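Local coordinates for 14-3-3 protein (Cryptosporidium parvum, PDB 3EFZ) that probably binds phosphoserine-containing partner proteins in a groove of each subunit, as a dimeric 14-3-3 adaptor of cell signalling, at residues 198-203 / 242-247; 170-175 / 203-208; 50-55 / 66-71; 42-47 / 70-75. All blocks are in the same frame, centred on the assembly; numbering follows the deposited sequence.

Interaction 1: 198-203 / 242-247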
loop_
_atom_site.group_PDB
_atom_site.type_symbol
_atom_site.label_atom_id
_atom_site.label_comp_id
_atom_site.label_asym_id
_atom_site.label_seq_id
_atom_site.Cartn_x
_atom_site.Cartn_y
_atom_site.Cartn_z
ATOM N N THR B 198 -19.320 9.208 -3.735
ATOM C CA THR B 198 -19.005 10.179 -4.765
ATOM C C THR B 198 -19.264 11.602 -4.289
ATOM O O THR B 198 -18.430 12.482 -4.499
ATOM C CB THR B 198 -19.743 9.864 -6.089
ATOM O OG1 THR B 198 -19.613 8.456 -6.376
ATOM C CG2 THR B 198 -19.137 10.671 -7.242
ATOM N N ILE B 199 -20.419 11.810 -3.652
ATOM C CA ILE B 199 -20.755 13.062 -2.971
ATOM C C ILE B 199 -19.649 13.482 -1.999
ATOM O O ILE B 199 -19.244 14.650 -1.985
ATOM C CB ILE B 199 -22.127 12.940 -2.215
ATOM C CG1 ILE B 199 -23.286 12.664 -3.197
ATOM C CG2 ILE B 199 -22.400 14.173 -1.296
ATOM C CD1 ILE B 199 -23.795 13.896 -3.983
ATOM N N LEU B 200 -19.174 12.526 -1.197
ATOM C CA LEU B 200 -18.182 12.782 -0.154
ATOM C C LEU B 200 -16.845 13.247 -0.711
ATOM O O LEU B 200 -16.272 14.205 -0.196
ATOM C CB LEU B 200 -17.968 11.552 0.751
ATOM C CG LEU B 200 -16.864 11.671 1.832
ATOM C CD1 LEU B 200 -17.212 12.693 2.921
ATOM C CD2 LEU B 200 -16.510 10.318 2.469
ATOM N N ASN B 201 -16.348 12.566 -1.746
ATOM C CA ASN B 201 -15.095 12.960 -2.375
ATOM C C ASN B 201 -15.174 14.313 -3.101
ATOM O O ASN B 201 -14.223 15.110 -3.048
ATOM C CB ASN B 201 -14.577 11.831 -3.264
ATOM C CG ASN B 201 -14.014 10.668 -2.445
ATOM O OD1 ASN B 201 -14.283 10.544 -1.254
ATOM N ND2 ASN B 201 -13.252 9.810 -3.086
ATOM N N TYR B 202 -16.316 14.574 -3.733
ATOM C CA TYR B 202 -16.590 15.874 -4.359
ATOM C C TYR B 202 -16.676 16.957 -3.299
ATOM O O TYR B 202 -16.146 18.042 -3.498
ATOM C CB TYR B 202 -17.882 15.820 -5.188
ATOM C CG TYR B 202 -18.122 16.976 -6.164
ATOM C CD1 TYR B 202 -17.114 17.891 -6.487
ATOM C CD2 TYR B 202 -19.352 17.117 -6.789
ATOM C CE1 TYR B 202 -17.338 18.929 -7.384
ATOM C CE2 TYR B 202 -19.589 18.154 -7.691
ATOM C CZ TYR B 202 -18.572 19.055 -7.983
ATOM O OH TYR B 202 -18.808 20.078 -8.881
ATOM N N THR B 203 -17.347 16.656 -2.182
ATOM C CA THR B 203 -17.391 17.543 -1.019
ATOM C C THR B 203 -15.981 17.862 -0.513
ATOM O O THR B 203 -15.700 19.016 -0.207
ATOM C CB THR B 203 -18.246 16.956 0.132
ATOM O OG1 THR B 203 -19.610 16.838 -0.298
ATOM C CG2 THR B 203 -18.192 17.838 1.364
ATOM N N GLU B 242 -25.042 4.155 5.831
ATOM C CA GLU B 242 -25.068 4.718 7.178
ATOM C C GLU B 242 -23.689 5.205 7.640
ATOM O O GLU B 242 -23.587 6.243 8.286
ATOM C CB GLU B 242 -25.711 3.749 8.180
ATOM C CG GLU B 242 -27.217 3.479 7.934
ATOM C CD GLU B 242 -28.152 4.704 8.154
ATOM O OE1 GLU B 242 -29.361 4.583 7.835
ATOM O OE2 GLU B 242 -27.699 5.773 8.642
ATOM N N LYS B 243 -22.631 4.485 7.280
ATOM C CA LYS B 243 -21.258 4.962 7.522
ATOM C C LYS B 243 -20.941 6.282 6.807
ATOM O O LYS B 243 -20.321 7.175 7.392
ATOM C CB LYS B 243 -20.233 3.906 7.114
ATOM C CG LYS B 243 -20.012 2.792 8.121
ATOM C CD LYS B 243 -19.045 1.787 7.540
ATOM C CE LYS B 243 -18.212 1.109 8.612
ATOM N NZ LYS B 243 -18.726 -0.240 8.981
ATOM N N LEU B 244 -21.361 6.406 5.549
ATOM C CA LEU B 244 -21.072 7.600 4.755
ATOM C C LEU B 244 -21.926 8.784 5.168
ATOM O O LEU B 244 -21.458 9.922 5.156
ATOM C CB LEU B 244 -21.238 7.332 3.260
ATOM C CG LEU B 244 -20.151 6.488 2.570
ATOM C CD1 LEU B 244 -20.705 5.864 1.306
ATOM C CD2 LEU B 244 -18.865 7.287 2.286
ATOM N N LEU B 245 -23.176 8.518 5.538
ATOM C CA LEU B 245 -24.052 9.574 6.046
ATOM C C LEU B 245 -23.540 10.111 7.367
ATOM O O LEU B 245 -23.637 11.316 7.628
ATOM C CB LEU B 245 -25.496 9.088 6.194
ATOM C CG LEU B 245 -26.303 8.930 4.897
ATOM C CD1 LEU B 245 -27.700 8.358 5.196
ATOM C CD2 LEU B 245 -26.392 10.256 4.132
ATOM N N LYS B 246 -22.990 9.225 8.197
ATOM C CA LYS B 246 -22.386 9.636 9.457
ATOM C C LYS B 246 -21.206 10.570 9.212
ATOM O O LYS B 246 -21.130 11.636 9.824
ATOM C CB LYS B 246 -21.948 8.428 10.292
ATOM C CG LYS B 246 -21.488 8.791 11.701
ATOM C CD LYS B 246 -20.922 7.597 12.456
ATOM C CE LYS B 246 -20.733 7.922 13.935
ATOM N NZ LYS B 246 -19.792 9.052 14.187
ATOM N N ILE B 247 -20.296 10.166 8.323
ATOM C CA ILE B 247 -19.122 10.968 7.972
ATOM C C ILE B 247 -19.522 12.346 7.437
ATOM O O ILE B 247 -18.922 13.357 7.810
ATOM C CB ILE B 247 -18.195 10.244 6.953
ATOM C CG1 ILE B 247 -17.621 8.962 7.563
ATOM C CG2 ILE B 247 -17.062 11.173 6.489
ATOM C CD1 ILE B 247 -17.067 7.973 6.547
#
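Ile199 O, on the helical turn that brings Leu200 against Leu244 and Ile247, is gripped by two donors of one residue. Thr203 N reaches Ile199 O at 2.8 Å in the ordinary helical bond, and Thr203 OG1 also lies 2.8 Å from Ile199 O, coming from above the carbonyl plane. A threonine suits a buried helix position because its hydroxyl is satisfied by its own helix. The contact itself is made of methyl groups. Leu200, on helix 193-207, has its CG trans to the backbone N (chi1 176°), and its branch splits between two partners on helix 239-256. Leu200 CD2 meets Leu244 CD2 at 3.8 Å, whereas Leu200 CD1 lies 3.9 Å from Ile247 CG2, the two side chains crossing at about a right angle. Leu244 and Ile247, one helical turn apart, thus receive Leu200 together. In 14-3-3 proteins apolar residues of these two helices line one wall of the ligand groove, consistent with the Leu200 side chain lying about 8 Å from that of Arg153, a predicted phosphoserine-contacting residue. With dispersion and exclusion of water as its main forces, this small surface patch imposes little directional constraint, and could also offer methyl groups to a bound peptide.

Interaction 2: 170-175 / 203-208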
loop_
_atom_site.group_PDB
_atom_site.type_symbol
_atom_site.label_atom_id
_atom_site.label_comp_id
_atom_site.label_asym_id
_atom_site.label_seq_id
_atom_site.Cartn_x
_atom_site.Cartn_y
_atom_site.Cartn_z
ATOM N N GLN B 170 -10.501 19.070 -14.063
ATOM C CA GLN B 170 -10.725 17.682 -14.513
ATOM C C GLN B 170 -11.387 16.820 -13.450
ATOM O O GLN B 170 -12.153 15.929 -13.791
ATOM C CB GLN B 170 -9.430 16.974 -14.965
ATOM C CG GLN B 170 -8.759 17.487 -16.245
ATOM C CD GLN B 170 -7.462 16.729 -16.573
ATOM O OE1 GLN B 170 -7.491 15.545 -16.928
ATOM N NE2 GLN B 170 -6.324 17.416 -16.467
ATOM N N ALA B 171 -11.056 17.054 -12.169
ATOM C CA ALA B 171 -11.699 16.337 -11.044
ATOM C C ALA B 171 -13.179 16.675 -10.900
ATOM O O ALA B 171 -14.003 15.790 -10.660
ATOM C CB ALA B 171 -10.966 16.615 -9.712
ATOM N N VAL B 172 -13.499 17.968 -10.999
ATOM C CA VAL B 172 -14.888 18.439 -11.072
ATOM C C VAL B 172 -15.687 17.692 -12.165
ATOM O O VAL B 172 -16.706 17.069 -11.874
ATOM C CB VAL B 172 -14.938 19.974 -11.264
ATOM C CG1 VAL B 172 -16.354 20.461 -11.625
ATOM C CG2 VAL B 172 -14.450 20.655 -10.008
ATOM N N GLU B 173 -15.211 17.753 -13.405
ATOM C CA GLU B 173 -15.794 17.013 -14.526
ATOM C C GLU B 173 -16.126 15.552 -14.176
ATOM O O GLU B 173 -17.255 15.102 -14.395
ATOM C CB GLU B 173 -14.811 16.953 -15.697
ATOM C CG GLU B 173 -14.289 18.254 -16.263
ATOM C CD GLU B 173 -13.303 17.988 -17.415
ATOM O OE1 GLU B 173 -12.233 18.663 -17.472
ATOM O OE2 GLU B 173 -13.603 17.095 -18.262
ATOM N N PHE B 174 -15.122 14.822 -13.664
ATOM C CA PHE B 174 -15.245 13.381 -13.367
ATOM C C PHE B 174 -16.275 13.085 -12.293
ATOM O O PHE B 174 -17.055 12.151 -12.440
ATOM C CB PHE B 174 -13.884 12.740 -12.997
ATOM C CG PHE B 174 -12.924 12.587 -14.177
ATOM C CD1 PHE B 174 -11.545 12.718 -13.996
ATOM C CD2 PHE B 174 -13.406 12.323 -15.460
ATOM C CE1 PHE B 174 -10.651 12.570 -15.074
ATOM C CE2 PHE B 174 -12.535 12.176 -16.551
ATOM C CZ PHE B 174 -11.153 12.300 -16.362
ATOM N N TYR B 175 -16.260 13.878 -11.220
ATOM C CA TYR B 175 -17.235 13.760 -10.140
ATOM C C TYR B 175 -18.644 14.038 -10.628
ATOM O O TYR B 175 -19.555 13.309 -10.300
ATOM C CB TYR B 175 -16.904 14.718 -8.981
ATOM C CG TYR B 175 -15.722 14.274 -8.157
ATOM C CD1 TYR B 175 -15.563 12.934 -7.823
ATOM C CD2 TYR B 175 -14.763 15.197 -7.692
ATOM C CE1 TYR B 175 -14.469 12.496 -7.066
ATOM C CE2 TYR B 175 -13.667 14.768 -6.919
ATOM C CZ TYR B 175 -13.528 13.411 -6.619
ATOM O OH TYR B 175 -12.475 12.946 -5.867
ATOM N N THR B 203 -17.347 16.656 -2.182
ATOM C CA THR B 203 -17.391 17.543 -1.019
ATOM C C THR B 203 -15.981 17.862 -0.513
ATOM O O THR B 203 -15.700 19.016 -0.207
ATOM C CB THR B 203 -18.246 16.956 0.132
ATOM O OG1 THR B 203 -19.610 16.838 -0.298
ATOM C CG2 THR B 203 -18.192 17.838 1.364
ATOM N N ILE B 204 -15.105 16.855 -0.463
ATOM C CA ILE B 204 -13.698 17.045 -0.073
ATOM C C ILE B 204 -12.951 17.990 -1.036
ATOM O O ILE B 204 -12.202 18.893 -0.587
ATOM C CB ILE B 204 -12.955 15.692 0.082
ATOM C CG1 ILE B 204 -13.548 14.876 1.236
ATOM C CG2 ILE B 204 -11.457 15.913 0.302
ATOM C CD1 ILE B 204 -13.094 13.412 1.254
ATOM N N LEU B 205 -13.181 17.808 -2.340
ATOM C CA LEU B 205 -12.604 18.677 -3.365
ATOM C C LEU B 205 -13.039 20.123 -3.181
ATOM O O LEU B 205 -12.201 21.032 -3.269
ATOM C CB LEU B 205 -12.988 18.205 -4.774
ATOM C CG LEU B 205 -12.413 18.929 -5.999
ATOM C CD1 LEU B 205 -10.911 18.620 -6.187
ATOM C CD2 LEU B 205 -13.205 18.528 -7.250
ATOM N N LYS B 206 -14.333 20.319 -2.922
ATOM C CA LYS B 206 -14.912 21.641 -2.695
ATOM C C LYS B 206 -14.358 22.304 -1.440
ATOM O O LYS B 206 -14.006 23.490 -1.459
ATOM C CB LYS B 206 -16.443 21.562 -2.569
ATOM C CG LYS B 206 -17.196 21.214 -3.846
ATOM C CD LYS B 206 -18.660 20.942 -3.514
ATOM C CE LYS B 206 -19.418 20.429 -4.726
ATOM N NZ LYS B 206 -19.862 21.496 -5.656
ATOM N N TYR B 207 -14.311 21.539 -0.353
ATOM C CA TYR B 207 -13.827 22.032 0.920
ATOM C C TYR B 207 -12.360 22.435 0.821
ATOM O O TYR B 207 -12.021 23.583 1.070
ATOM C CB TYR B 207 -14.049 20.991 2.032
ATOM C CG TYR B 207 -13.700 21.468 3.435
ATOM C CD1 TYR B 207 -14.700 21.835 4.340
ATOM C CD2 TYR B 207 -12.366 21.541 3.861
ATOM C CE1 TYR B 207 -14.376 22.263 5.636
ATOM C CE2 TYR B 207 -12.035 21.972 5.137
ATOM C CZ TYR B 207 -13.041 22.330 6.023
ATOM O OH TYR B 207 -12.698 22.756 7.288
ATOM N N ASP B 208 -11.501 21.494 0.445
ATOM C CA ASP B 208 -10.066 21.743 0.478
ATOM C C ASP B 208 -9.601 22.498 -0.777
ATOM O O ASP B 208 -9.491 23.741 -0.747
ATOM C CB ASP B 208 -9.290 20.437 0.707
ATOM C CG ASP B 208 -7.839 20.674 1.085
ATOM O OD1 ASP B 208 -7.401 21.851 1.083
ATOM O OD2 ASP B 208 -7.128 19.679 1.381
#
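Helices 161-185 and 193-207 run roughly antiparallel where Leu205 meets Val172, the axes of the two short segments 10.9 Å apart at closest and inclined at 152°. They are consecutive in the chain and belong to the all-helical bundle of the 14-3-3 fold. At that spacing the backbones cannot touch, and the gap is filled by side chains, with Leu205 facing Ala171, Val172 and Tyr175. Leu205 has its CG opposite the backbone N across the CA–CB bond (chi1 -176°), which carries its methyl groups out to the neighbouring helix. There the small Ala171 lets the branch come close to the helix, its CB 3.8 Å from Leu205 CD2 and 4.1 Å from Leu205 CD1. Val172 adds a methyl from another direction, the two side chains meeting roughly at right angles. Tyr175, one turn beyond Ala171, offers the rim of its ring. Its OH is hydrogen-bonded to Asp150 and to NE of Arg153, the predicted phosphoserine-contacting arginine, so the residue probably links the apolar layer to the phosphoserine pocket. Tyrosine fits this boundary, having an apolar edge and a polar tip. Leu205 CD2 sits in the ring plane at that edge, 3.7 Å from Tyr175 CD2 and likewise 3.7 Å from Val172 CG2.

Interaction 3: 50-55 / 66-71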
loop_
_atom_site.group_PDB
_atom_site.type_symbol
_atom_site.label_atom_id
_atom_site.label_comp_id
_atom_site.label_asym_id
_atom_site.label_seq_id
_atom_site.Cartn_x
_atom_site.Cartn_y
_atom_site.Cartn_z
ATOM N N LYS B 50 -11.967 -5.646 -5.979
ATOM C CA LYS B 50 -13.145 -6.451 -6.302
ATOM C C LYS B 50 -13.906 -5.870 -7.494
ATOM O O LYS B 50 -14.143 -6.566 -8.479
ATOM C CB LYS B 50 -14.088 -6.558 -5.099
ATOM C CG LYS B 50 -13.774 -7.678 -4.165
ATOM C CD LYS B 50 -14.813 -7.815 -3.051
ATOM C CE LYS B 50 -15.903 -8.841 -3.392
ATOM N NZ LYS B 50 -15.341 -10.207 -3.669
ATOM N N VAL B 51 -14.279 -4.594 -7.397
ATOM C CA VAL B 51 -15.004 -3.905 -8.459
ATOM C C VAL B 51 -14.241 -3.923 -9.792
ATOM O O VAL B 51 -14.785 -4.344 -10.816
ATOM C CB VAL B 51 -15.429 -2.444 -8.056
ATOM C CG1 VAL B 51 -16.141 -1.743 -9.208
ATOM C CG2 VAL B 51 -16.349 -2.463 -6.850
ATOM N N LEU B 52 -12.986 -3.476 -9.788
ATOM C CA LEU B 52 -12.214 -3.383 -11.045
ATOM C C LEU B 52 -12.043 -4.729 -11.756
ATOM O O LEU B 52 -11.858 -4.800 -12.976
ATOM C CB LEU B 52 -10.842 -2.756 -10.787
ATOM C CG LEU B 52 -10.851 -1.242 -10.511
ATOM C CD1 LEU B 52 -9.429 -0.722 -10.345
ATOM C CD2 LEU B 52 -11.558 -0.465 -11.627
ATOM N N THR B 53 -12.156 -5.791 -10.976
ATOM C CA THR B 53 -11.659 -7.096 -11.329
ATOM C C THR B 53 -12.842 -8.082 -11.522
ATOM O O THR B 53 -12.763 -9.022 -12.329
ATOM C CB THR B 53 -10.659 -7.512 -10.211
ATOM O OG1 THR B 53 -9.326 -7.642 -10.732
ATOM C CG2 THR B 53 -11.097 -8.697 -9.443
ATOM N N GLU B 54 -13.944 -7.844 -10.811
ATOM C CA GLU B 54 -15.123 -8.717 -10.891
ATOM C C GLU B 54 -16.310 -8.063 -11.601
ATOM O O GLU B 54 -17.276 -8.738 -11.907
ATOM C CB GLU B 54 -15.529 -9.215 -9.497
ATOM C CG GLU B 54 -14.414 -9.994 -8.816
ATOM C CD GLU B 54 -14.683 -10.358 -7.371
ATOM O OE1 GLU B 54 -15.651 -9.850 -6.774
ATOM O OE2 GLU B 54 -13.892 -11.161 -6.828
ATOM N N SER B 55 -16.232 -6.758 -11.867
ATOM C CA SER B 55 -17.331 -6.070 -12.560
ATOM C C SER B 55 -17.195 -6.095 -14.088
ATOM O O SER B 55 -18.151 -5.823 -14.796
ATOM C CB SER B 55 -17.521 -4.633 -12.053
ATOM O OG SER B 55 -17.979 -4.634 -10.718
ATOM N N LEU B 66 -6.499 -5.745 -12.388
ATOM C CA LEU B 66 -5.918 -6.015 -11.065
ATOM C C LEU B 66 -4.764 -5.056 -10.782
ATOM O O LEU B 66 -4.662 -4.523 -9.681
ATOM C CB LEU B 66 -5.410 -7.467 -10.956
ATOM C CG LEU B 66 -4.699 -7.922 -9.672
ATOM C CD1 LEU B 66 -5.556 -7.710 -8.424
ATOM C CD2 LEU B 66 -4.285 -9.374 -9.772
ATOM N N LEU B 67 -3.892 -4.866 -11.767
ATOM C CA LEU B 67 -2.788 -3.926 -11.644
ATOM C C LEU B 67 -3.305 -2.488 -11.455
ATOM O O LEU B 67 -2.790 -1.759 -10.622
ATOM C CB LEU B 67 -1.882 -4.009 -12.866
ATOM C CG LEU B 67 -0.596 -3.163 -12.853
ATOM C CD1 LEU B 67 0.391 -3.712 -11.860
ATOM C CD2 LEU B 67 0.012 -3.135 -14.226
ATOM N N ALA B 68 -4.311 -2.092 -12.234
ATOM C CA ALA B 68 -4.905 -0.761 -12.106
ATOM C C ALA B 68 -5.401 -0.517 -10.667
ATOM O O ALA B 68 -5.129 0.528 -10.082
ATOM C CB ALA B 68 -6.028 -0.575 -13.114
ATOM N N GLY B 69 -6.128 -1.488 -10.119
ATOM C CA GLY B 69 -6.595 -1.463 -8.736
ATOM C C GLY B 69 -5.447 -1.451 -7.748
ATOM O O GLY B 69 -5.414 -0.622 -6.846
ATOM N N SER B 70 -4.506 -2.373 -7.929
ATOM C CA SER B 70 -3.319 -2.432 -7.103
ATOM C C SER B 70 -2.568 -1.086 -7.087
ATOM O O SER B 70 -2.075 -0.658 -6.051
ATOM C CB SER B 70 -2.413 -3.568 -7.557
ATOM O OG SER B 70 -1.121 -3.401 -7.034
ATOM N N LEU B 71 -2.510 -0.416 -8.231
ATOM C CA LEU B 71 -1.815 0.867 -8.328
ATOM C C LEU B 71 -2.586 2.031 -7.696
ATOM O O LEU B 71 -1.984 2.972 -7.182
ATOM C CB LEU B 71 -1.510 1.194 -9.778
ATOM C CG LEU B 71 -0.189 0.729 -10.381
ATOM C CD1 LEU B 71 -0.022 1.391 -11.729
ATOM C CD2 LEU B 71 1.018 1.015 -9.452
#
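Leu52 and Gly69 form the tight part of this contact, between the antiparallel helices 32-54 and 63-81. The axes of the two short segments come within 8.6 Å and their directions differ by 169°. Such closeness is possible because Gly69 has no side chain, leaving its backbone open to the leucine. Leu52 CD1 lies 3.3 Å from Gly69 CA, less than usual van der Waals separation, and 3.4 Å from Gly69 N. With CG trans to the carbonyl carbon (chi1 -73°), the branch is set against the glycine, and Ala68 CB borders the same methyl more loosely at 4.4 Å. Cys144 of helix 138-158 also packs on Leu52, which is buried, a place that suits an apolar leucine.

The packing slackens at Thr53. Its OG1 stays 3.8 Å from Leu66 N and 3.9 Å from Leu66 CB, a distance of simple contact. Leu66 points away from this helix at its first bond, though its CB still touches Thr53; Ile127 of the second subunit packs on the side chain. On the solvent side, Lys50 and Glu54 form a salt bridge, Lys50 NZ lying 3.1 Å from Glu54 OE1, which accepts through its syn lone pair. Charged residues suit this exposed flank, while glycine and alanine suit the face turned to the partner helix. The pairing is the close antiparallel helical hairpin at the N-terminal end of the 14-3-3 fold, the region through which two subunits dimerise.

Interaction 4: 42-47 / 70-75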
loop_
_atom_site.group_PDB
_atom_site.type_symbol
_atom_site.label_atom_id
_atom_site.label_comp_id
_atom_site.label_asym_id
_atom_site.label_seq_id
_atom_site.Cartn_x
_atom_site.Cartn_y
_atom_site.Cartn_z
ATOM N N VAL B 42 -8.725 -0.630 4.860
ATOM C CA VAL B 42 -8.513 -2.000 4.368
ATOM C C VAL B 42 -9.708 -2.534 3.546
ATOM O O VAL B 42 -9.523 -3.059 2.455
ATOM C CB VAL B 42 -8.086 -2.950 5.528
ATOM C CG1 VAL B 42 -8.306 -4.418 5.197
ATOM C CG2 VAL B 42 -6.616 -2.708 5.889
ATOM N N GLY B 43 -10.921 -2.371 4.062
ATOM C CA GLY B 43 -12.137 -2.692 3.313
ATOM C C GLY B 43 -12.262 -1.905 2.015
ATOM O O GLY B 43 -12.693 -2.445 0.995
ATOM N N ASN B 44 -11.885 -0.629 2.049
ATOM C CA ASN B 44 -11.861 0.184 0.841
ATOM C C ASN B 44 -10.954 -0.346 -0.288
ATOM O O ASN B 44 -11.387 -0.386 -1.434
ATOM C CB ASN B 44 -11.557 1.647 1.159
ATOM C CG ASN B 44 -11.531 2.517 -0.085
ATOM O OD1 ASN B 44 -10.497 3.094 -0.425
ATOM N ND2 ASN B 44 -12.668 2.606 -0.785
ATOM N N TYR B 45 -9.705 -0.723 0.043
ATOM C CA TYR B 45 -8.764 -1.307 -0.902
ATOM C C TYR B 45 -9.377 -2.558 -1.490
ATOM O O TYR B 45 -9.467 -2.695 -2.702
ATOM C CB TYR B 45 -7.417 -1.620 -0.246
ATOM C CG TYR B 45 -6.524 -0.415 0.026
ATOM C CD1 TYR B 45 -7.063 0.872 0.172
ATOM C CD2 TYR B 45 -5.142 -0.569 0.174
ATOM C CE1 TYR B 45 -6.263 1.961 0.454
ATOM C CE2 TYR B 45 -4.313 0.517 0.434
ATOM C CZ TYR B 45 -4.882 1.775 0.575
ATOM O OH TYR B 45 -4.093 2.839 0.861
ATOM N N LYS B 46 -9.830 -3.462 -0.629
ATOM C CA LYS B 46 -10.506 -4.652 -1.098
ATOM C C LYS B 46 -11.577 -4.316 -2.126
ATOM O O LYS B 46 -11.582 -4.888 -3.209
ATOM C CB LYS B 46 -11.111 -5.458 0.045
ATOM C CG LYS B 46 -11.723 -6.773 -0.446
ATOM C CD LYS B 46 -12.423 -7.521 0.682
ATOM C CE LYS B 46 -12.985 -8.830 0.189
ATOM N NZ LYS B 46 -13.450 -9.633 1.332
ATOM N N ASP B 47 -12.456 -3.374 -1.790
ATOM C CA ASP B 47 -13.550 -3.028 -2.674
ATOM C C ASP B 47 -13.125 -2.478 -4.039
ATOM O O ASP B 47 -13.780 -2.765 -5.050
ATOM C CB ASP B 47 -14.542 -2.078 -1.995
ATOM C CG ASP B 47 -15.896 -2.069 -2.700
ATOM O OD1 ASP B 47 -16.539 -3.148 -2.784
ATOM O OD2 ASP B 47 -16.309 -0.995 -3.201
ATOM N N SER B 70 -4.506 -2.373 -7.929
ATOM C CA SER B 70 -3.319 -2.432 -7.103
ATOM C C SER B 70 -2.568 -1.086 -7.087
ATOM O O SER B 70 -2.075 -0.658 -6.051
ATOM C CB SER B 70 -2.413 -3.568 -7.557
ATOM O OG SER B 70 -1.121 -3.401 -7.034
ATOM N N LEU B 71 -2.510 -0.416 -8.231
ATOM C CA LEU B 71 -1.815 0.867 -8.328
ATOM C C LEU B 71 -2.586 2.031 -7.696
ATOM O O LEU B 71 -1.984 2.972 -7.182
ATOM C CB LEU B 71 -1.510 1.194 -9.778
ATOM C CG LEU B 71 -0.189 0.729 -10.381
ATOM C CD1 LEU B 71 -0.022 1.391 -11.729
ATOM C CD2 LEU B 71 1.018 1.015 -9.452
ATOM N N ARG B 72 -3.913 1.968 -7.767
ATOM C CA ARG B 72 -4.797 2.959 -7.131
ATOM C C ARG B 72 -4.533 2.907 -5.624
ATOM O O ARG B 72 -4.450 3.928 -4.955
ATOM C CB ARG B 72 -6.257 2.559 -7.379
ATOM C CG ARG B 72 -7.314 3.635 -7.291
ATOM C CD ARG B 72 -7.660 4.256 -5.935
ATOM N NE ARG B 72 -7.520 3.380 -4.785
ATOM C CZ ARG B 72 -8.048 3.625 -3.580
ATOM N NH1 ARG B 72 -8.800 4.703 -3.380
ATOM N NH2 ARG B 72 -7.845 2.771 -2.573
ATOM N N ASN B 73 -4.416 1.682 -5.120
ATOM C CA ASN B 73 -4.282 1.420 -3.690
ATOM C C ASN B 73 -2.892 1.841 -3.243
ATOM O O ASN B 73 -2.746 2.550 -2.249
ATOM C CB ASN B 73 -4.561 -0.043 -3.360
ATOM C CG ASN B 73 -6.043 -0.426 -3.491
ATOM O OD1 ASN B 73 -6.942 0.421 -3.548
ATOM N ND2 ASN B 73 -6.294 -1.725 -3.512
ATOM N N ARG B 74 -1.875 1.444 -3.997
ATOM C CA ARG B 74 -0.526 1.956 -3.772
ATOM C C ARG B 74 -0.445 3.486 -3.660
ATOM O O ARG B 74 0.204 4.009 -2.762
ATOM C CB ARG B 74 0.413 1.467 -4.877
ATOM C CG ARG B 74 1.665 2.332 -5.119
ATOM C CD ARG B 74 2.785 1.502 -5.753
ATOM N NE ARG B 74 3.872 2.330 -6.292
ATOM C CZ ARG B 74 5.008 2.621 -5.664
ATOM N NH1 ARG B 74 5.909 3.383 -6.283
ATOM N NH2 ARG B 74 5.263 2.143 -4.435
ATOM N N VAL B 75 -1.047 4.173 -4.624
ATOM C CA VAL B 75 -1.022 5.650 -4.714
ATOM C C VAL B 75 -1.718 6.313 -3.505
ATOM O O VAL B 75 -1.289 7.351 -3.014
ATOM C CB VAL B 75 -1.664 6.133 -6.065
ATOM C CG1 VAL B 75 -2.173 7.544 -5.962
ATOM C CG2 VAL B 75 -0.679 6.041 -7.186
#
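Stacking joins Tyr45 of helix 32-54 to Asn73 of helix 63-81. The amide of Asn73 lies nearly parallel to the tyrosine ring, the planes 9° apart, with Asn73 CG 3.5 Å from Tyr45 CG. Asn73 CB adds a CH-pi contact over the same ring, 3.9 Å from its centroid. Asparagine suits this place because its flat amide can lie on the ring while both its polar atoms remain engaged.

Hydrogen bonds take up that amide's ends. Asn73 ND2 makes a weak bond of 3.4 Å to Tyr45 O, and it has a further acceptor in Asp123 OD2 of the second subunit. Asn73 OD1 receives Arg72 NH2 at 2.7 Å, a short bond inside one segment, with the donor tilted from the carbonyl plane, that holds the guanidinium beside the amide. Arg72, its chain bent at chi2 and chi3, also brings NH2 to 3.4 Å from Asn44 OD1 in a weak bond. The tyrosine hydroxyl is hydrogen-bonded to Ser77 OG, which helps to hold the far end of the ring.

An edge-on contact completes the group: the guanidinium stands almost perpendicular to the Tyr45 ring, its edge meeting Tyr45 CD1.

The Arg72 side chain lies about 7 Å from that of Arg153, predicted to contact phosphoserine. Asn73, bonded both to Arg72 and to Asp123 of the second subunit, links the dimer interface to a basic group whose neutral amide partners would probably leave most of its positive charge available to the groove.

How the interactions relate
Interactions 3 and 4 hold the same two helices, 32-54 and 63-81, at successive levels, share Ser70 and Leu71, and both touch the second subunit. Interactions 1 and 2 share helix 193-207, which meets helix 239-256 in the first and helix 161-185 in the second; there Asn201 and Tyr202 pack on Tyr175 and Val172. Contacts 2, 3 and 4 are buried, whereas 1 lies at the surface. Chemistry follows place: 1 is methyl on methyl, 2 adds the edge of a tyrosine ring, 3 depends on a glycine that permits close backbones, and 4 is polar and stacked. Interactions 1, 2 and 4 approach the predicted phosphoserine site, while 3 lies away from it.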